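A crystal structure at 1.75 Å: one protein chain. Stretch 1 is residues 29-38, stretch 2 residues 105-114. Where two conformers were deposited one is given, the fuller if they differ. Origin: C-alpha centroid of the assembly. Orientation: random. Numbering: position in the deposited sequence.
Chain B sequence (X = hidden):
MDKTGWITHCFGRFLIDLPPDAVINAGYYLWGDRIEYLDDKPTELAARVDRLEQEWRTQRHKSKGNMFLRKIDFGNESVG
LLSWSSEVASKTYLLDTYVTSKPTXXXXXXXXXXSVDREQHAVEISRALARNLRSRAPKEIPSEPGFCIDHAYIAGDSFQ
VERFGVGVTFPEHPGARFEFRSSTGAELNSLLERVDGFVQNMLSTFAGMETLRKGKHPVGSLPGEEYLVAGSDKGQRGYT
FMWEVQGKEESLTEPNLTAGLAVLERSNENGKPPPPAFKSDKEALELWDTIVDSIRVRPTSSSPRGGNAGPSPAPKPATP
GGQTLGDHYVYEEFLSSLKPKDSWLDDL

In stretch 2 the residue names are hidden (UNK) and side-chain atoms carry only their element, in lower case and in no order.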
# COMPACT_ATOMS: atom_id res chain seq x y z
N TYR B 29 11.01 -14.39 -9.57
CA TYR B 29 9.88 -14.90 -8.80
C TYR B 29 9.38 -16.20 -9.41
O TYR B 29 9.18 -16.29 -10.62
CB TYR B 29 8.75 -13.85 -8.79
CG TYR B 29 9.23 -12.46 -8.45
CD1 TYR B 29 9.77 -11.63 -9.43
CD2 TYR B 29 9.14 -11.97 -7.15
CE1 TYR B 29 10.22 -10.36 -9.13
CE2 TYR B 29 9.59 -10.67 -6.84
CZ TYR B 29 10.13 -9.89 -7.83
OH TYR B 29 10.58 -8.62 -7.54
N LEU B 30 9.18 -17.19 -8.55
CA LEU B 30 8.71 -18.51 -8.96
C LEU B 30 7.39 -18.80 -8.26
O LEU B 30 7.30 -18.73 -7.03
CB LEU B 30 9.76 -19.56 -8.58
CG LEU B 30 9.57 -20.98 -9.07
CD1 LEU B 30 9.58 -21.05 -10.60
CD2 LEU B 30 10.68 -21.84 -8.47
N TRP B 31 6.37 -19.14 -9.05
CA TRP B 31 5.02 -19.34 -8.52
C TRP B 31 4.64 -18.15 -7.65
O TRP B 31 3.97 -18.29 -6.64
CB TRP B 31 4.92 -20.68 -7.77
CG TRP B 31 5.21 -21.86 -8.68
CD1 TRP B 31 6.37 -22.57 -8.76
CD2 TRP B 31 4.32 -22.43 -9.64
NE1 TRP B 31 6.26 -23.54 -9.72
CE2 TRP B 31 5.01 -23.49 -10.27
CE3 TRP B 31 3.00 -22.15 -10.03
CZ2 TRP B 31 4.43 -24.27 -11.27
CZ3 TRP B 31 2.43 -22.93 -11.02
CH2 TRP B 31 3.14 -23.98 -11.63
N GLY B 32 5.08 -16.97 -8.06
CA GLY B 32 4.67 -15.73 -7.44
C GLY B 32 5.52 -15.26 -6.27
O GLY B 32 5.36 -14.13 -5.82
N ASP B 33 6.42 -16.11 -5.79
CA ASP B 33 7.24 -15.77 -4.62
C ASP B 33 8.70 -15.55 -5.02
O ASP B 33 9.23 -16.27 -5.86
CB ASP B 33 7.14 -16.90 -3.59
CG ASP B 33 5.73 -17.06 -3.05
OD1 ASP B 33 5.09 -16.04 -2.75
OD2 ASP B 33 5.26 -18.21 -2.93
N ARG B 34 9.36 -14.57 -4.42
CA ARG B 34 10.73 -14.26 -4.80
C ARG B 34 11.72 -15.38 -4.48
O ARG B 34 11.70 -15.94 -3.39
CB ARG B 34 11.18 -12.98 -4.11
CG ARG B 34 12.63 -12.61 -4.43
CD ARG B 34 12.90 -11.17 -4.03
NE ARG B 34 14.31 -10.84 -4.24
CZ ARG B 34 14.94 -9.83 -3.65
NH1 ARG B 34 14.29 -9.04 -2.81
NH2 ARG B 34 16.23 -9.61 -3.90
N ILE B 35 12.56 -15.70 -5.46
CA ILE B 35 13.72 -16.55 -5.20
C ILE B 35 14.90 -15.60 -5.01
O ILE B 35 15.34 -14.93 -5.95
CB ILE B 35 13.96 -17.62 -6.29
CG1 ILE B 35 15.21 -18.45 -5.94
CG2 ILE B 35 14.06 -17.00 -7.69
CD1 ILE B 35 15.20 -19.86 -6.53
N GLU B 36 15.35 -15.52 -3.76
CA GLU B 36 16.36 -14.56 -3.33
C GLU B 36 17.74 -15.20 -3.25
O GLU B 36 17.92 -16.22 -2.59
CB GLU B 36 15.97 -13.99 -1.96
CG GLU B 36 16.91 -12.90 -1.46
CD GLU B 36 16.66 -12.52 -0.01
OE1 GLU B 36 15.89 -13.24 0.67
OE2 GLU B 36 17.24 -11.50 0.45
N TYR B 37 18.72 -14.59 -3.91
CA TYR B 37 20.10 -15.04 -3.82
C TYR B 37 20.71 -14.59 -2.50
O TYR B 37 20.61 -13.42 -2.12
CB TYR B 37 20.91 -14.50 -5.00
CG TYR B 37 22.39 -14.64 -4.78
CD1 TYR B 37 23.00 -15.89 -4.85
CD2 TYR B 37 23.17 -13.54 -4.47
CE1 TYR B 37 24.35 -16.03 -4.62
CE2 TYR B 37 24.52 -13.67 -4.25
CZ TYR B 37 25.11 -14.90 -4.32
OH TYR B 37 26.46 -15.00 -4.10
N LEU B 38 21.36 -15.51 -1.80
CA LEU B 38 21.95 -15.21 -0.50
C LEU B 38 23.48 -15.24 -0.61
O LEU B 38 24.02 -16.05 -1.35
CB LEU B 38 21.51 -16.25 0.53
CG LEU B 38 20.00 -16.45 0.71
CD1 LEU B 38 19.72 -17.55 1.75
CD2 LEU B 38 19.36 -15.14 1.13
N UNK B 105 28.41 -24.11 -5.89
CA UNK B 105 27.50 -23.82 -4.80
C UNK B 105 27.13 -22.34 -4.73
O UNK B 105 28.00 -21.47 -4.68
c UNK B 105 26.01 -21.83 0.75
c UNK B 105 26.98 -23.33 -1.37
c UNK B 105 26.86 -21.25 -0.20
c UNK B 105 27.28 -24.36 -2.31
c UNK B 105 27.35 -21.99 -1.26
c UNK B 105 26.12 -23.88 -0.41
c UNK B 105 25.62 -23.14 0.66
c UNK B 105 26.61 -25.47 -1.88
n UNK B 105 25.91 -25.19 -0.74
c UNK B 105 28.17 -24.25 -3.49
N UNK B 106 25.82 -22.07 -4.74
CA UNK B 106 25.29 -20.75 -4.39
C UNK B 106 24.00 -21.04 -3.65
O UNK B 106 23.30 -22.01 -3.97
c UNK B 106 24.96 -19.91 -5.62
n UNK B 106 27.60 -19.61 -8.15
c UNK B 106 28.05 -18.83 -7.18
n UNK B 106 27.18 -18.85 -6.19
c UNK B 106 26.40 -20.14 -7.77
c UNK B 106 26.12 -19.67 -6.53
N UNK B 107 23.67 -20.20 -2.69
CA UNK B 107 22.48 -20.42 -1.86
C UNK B 107 21.33 -19.49 -2.21
O UNK B 107 21.55 -18.33 -2.54
c UNK B 107 21.72 -19.52 0.34
c UNK B 107 23.06 -21.57 0.25
c UNK B 107 22.83 -20.24 -0.38
N UNK B 108 20.10 -20.01 -2.15
CA UNK B 108 18.91 -19.21 -2.42
C UNK B 108 17.83 -19.48 -1.39
O UNK B 108 17.70 -20.60 -0.89
c UNK B 108 18.36 -19.54 -3.82
o UNK B 108 22.30 -18.82 -7.79
c UNK B 108 21.33 -18.97 -6.83
c UNK B 108 21.33 -20.12 -6.07
c UNK B 108 20.37 -20.30 -5.12
c UNK B 108 19.42 -18.17 -5.65
c UNK B 108 20.38 -17.99 -6.62
c UNK B 108 19.39 -19.34 -4.89
N UNK B 109 17.04 -18.44 -1.11
CA UNK B 109 15.86 -18.59 -0.26
C UNK B 109 14.62 -18.37 -1.11
O UNK B 109 14.55 -17.40 -1.85
c UNK B 109 13.55 -16.07 4.97
n UNK B 109 14.09 -14.86 5.00
n UNK B 109 13.81 -16.89 3.95
c UNK B 109 15.89 -17.57 0.87
c UNK B 109 14.69 -17.68 1.79
n UNK B 109 12.76 -16.47 5.97
c UNK B 109 14.67 -16.55 2.82
N UNK B 110 13.66 -19.28 -1.02
CA UNK B 110 12.44 -19.17 -1.80
C UNK B 110 11.27 -19.49 -0.88
O UNK B 110 10.97 -20.66 -0.61
c UNK B 110 11.22 -20.07 -3.83
c UNK B 110 10.58 -22.58 -4.12
c UNK B 110 12.48 -20.12 -3.00
c UNK B 110 9.35 -20.69 -5.02
c UNK B 110 9.62 -23.41 -4.71
c UNK B 110 8.55 -22.87 -5.44
c UNK B 110 8.40 -21.52 -5.60
n UNK B 110 9.45 -19.32 -5.02
c UNK B 110 10.58 -18.96 -4.30
c UNK B 110 10.45 -21.20 -4.27
N UNK B 111 10.63 -18.45 -0.37
CA UNK B 111 9.64 -18.63 0.69
C UNK B 111 8.28 -18.15 0.25
O UNK B 111 8.14 -17.08 -0.33
c UNK B 111 9.62 -15.63 3.94
c UNK B 111 10.07 -17.87 1.95
n UNK B 111 9.95 -14.80 5.13
c UNK B 111 9.06 -17.93 3.10
c UNK B 111 9.52 -17.11 4.29
N UNK B 112 7.25 -18.94 0.54
CA UNK B 112 5.91 -18.52 0.20
C UNK B 112 4.86 -19.40 0.84
O UNK B 112 5.18 -20.41 1.46
N UNK B 113 3.60 -19.02 0.68
CA UNK B 113 2.52 -19.79 1.29
C UNK B 113 2.14 -21.00 0.44
O UNK B 113 2.18 -20.96 -0.79
c UNK B 113 1.58 -17.85 2.60
c UNK B 113 0.34 -17.04 2.93
c UNK B 113 0.26 -15.80 2.07
n UNK B 113 -0.78 -14.87 2.58
c UNK B 113 1.31 -18.89 1.54
N UNK B 114 1.75 -22.07 1.13
CA UNK B 114 1.34 -23.31 0.49
C UNK B 114 0.04 -23.79 1.15
O UNK B 114 -0.12 -23.68 2.36
c UNK B 114 1.92 -25.76 0.36
c UNK B 114 3.65 -24.02 -0.25
c UNK B 114 2.45 -24.37 0.64
O HOH W 1 2.74 -19.01 -2.50
O HOH W 2 3.35 -16.31 -0.43
O HOH W 3 11.63 -15.70 -0.68
O HOH W 4 15.68 -13.04 3.29
O HOH W 5 27.31 -17.64 -3.50

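Position 105 carries one carbon and then fused five- and six-membered rings holding eight carbons and one nitrogen, an indole. It makes no contact with stretch 1, so its identity rests on its atoms alone: Trp105.

Position 106 has one carbon leading to a five-membered ring of three carbons and two nitrogens, an imidazole. Its CB lies 4.1 Å from Tyr37 CE1, at the edge of the tyrosine ring, and water 5 joins the two side chains. This is His106; the water sits 3.0 Å from His106 ND1 and 2.8 Å from Tyr37 OH.

Position 107 holds three carbons, one carrying the other two. One of its methyls packs closely on Leu38 CD1, and its backbone O accepts a hydrogen bond from Leu38 N at 2.9 Å. The branch at CB makes it Val107. Val107 CG1 lies 3.1 Å from Leu38 CD1, a very tight packing.

Position 108 shows one carbon, then a ring of six carbons bearing an oxygen. Ile35 CG1 lies 4.0 Å from its CB, and the ring receives the edge of Tyr37 on its face, in an offset arrangement with the planes at 61°. It is Tyr108, whose CE1 stands 3.8 Å from Tyr37 CD1.

Position 109 has three carbons, a nitrogen, and a carbon carrying two more nitrogens, a guanidinium. Its CB lies 3.9 Å from Leu38 CD1, and its backbone N and O pair with Glu36. This is Arg109. It shares a face of the sheet with Glu36, but the charged groups do not meet directly. Water 4 lies between them, donating to Glu36 OE1 at 2.6 Å and accepting from Arg109 NH1 at 3.0 Å.

Position 110 is another indole, with nine ring atoms after one carbon. Its nitrogen faces the turn of stretch 1, and the six-membered ring lies beneath a leucine methyl. This is Trp110. Its NE1 donates to Leu30 O at 3.0 Å and, weakly, to Asp33 O at 3.2 Å, while Leu30 CD2 sits over the face, 3.8 Å from the centroid of the six-membered ring.

Position 111 has four carbons in a row ending in nitrogen, and CB points away from stretch 1. Its backbone N reaches Arg34 O through water 3. It is Lys111.

Position 112 has no side-chain atoms, and its CA lies 3.2 Å from Asp33 OD2. An ideal CB here would fall 1.7 Å from Asp33 OD2, so the bare backbone makes room for the carboxylate: Gly112.

Position 113 again shows four carbons and a terminal nitrogen. Its backbone reaches the Asp33 carboxylate through waters 1 and 2. It is Lys113.

Position 114 has three carbons branched at the first and makes no contact: Val114.

The rules are compact. The antiparallel strands are locked where Glu36 N donates to Arg109 O at 2.8 Å and Arg109 N to Glu36 O at 2.8 Å, and side chains alternate between faces: Ile35, Tyr37, Tyr108 and Trp110 on one, Glu36, Leu38, Val107 and Arg109 on the other. Toward the type I' turn from Leu30 to Asp33, direct backbone pairing gives way to the indole and ordered waters. Trp110, with the largest covered area, thus anchors the turn by both polarity and packing.

Stretch 2 (105-114) WHVYRWKGKV
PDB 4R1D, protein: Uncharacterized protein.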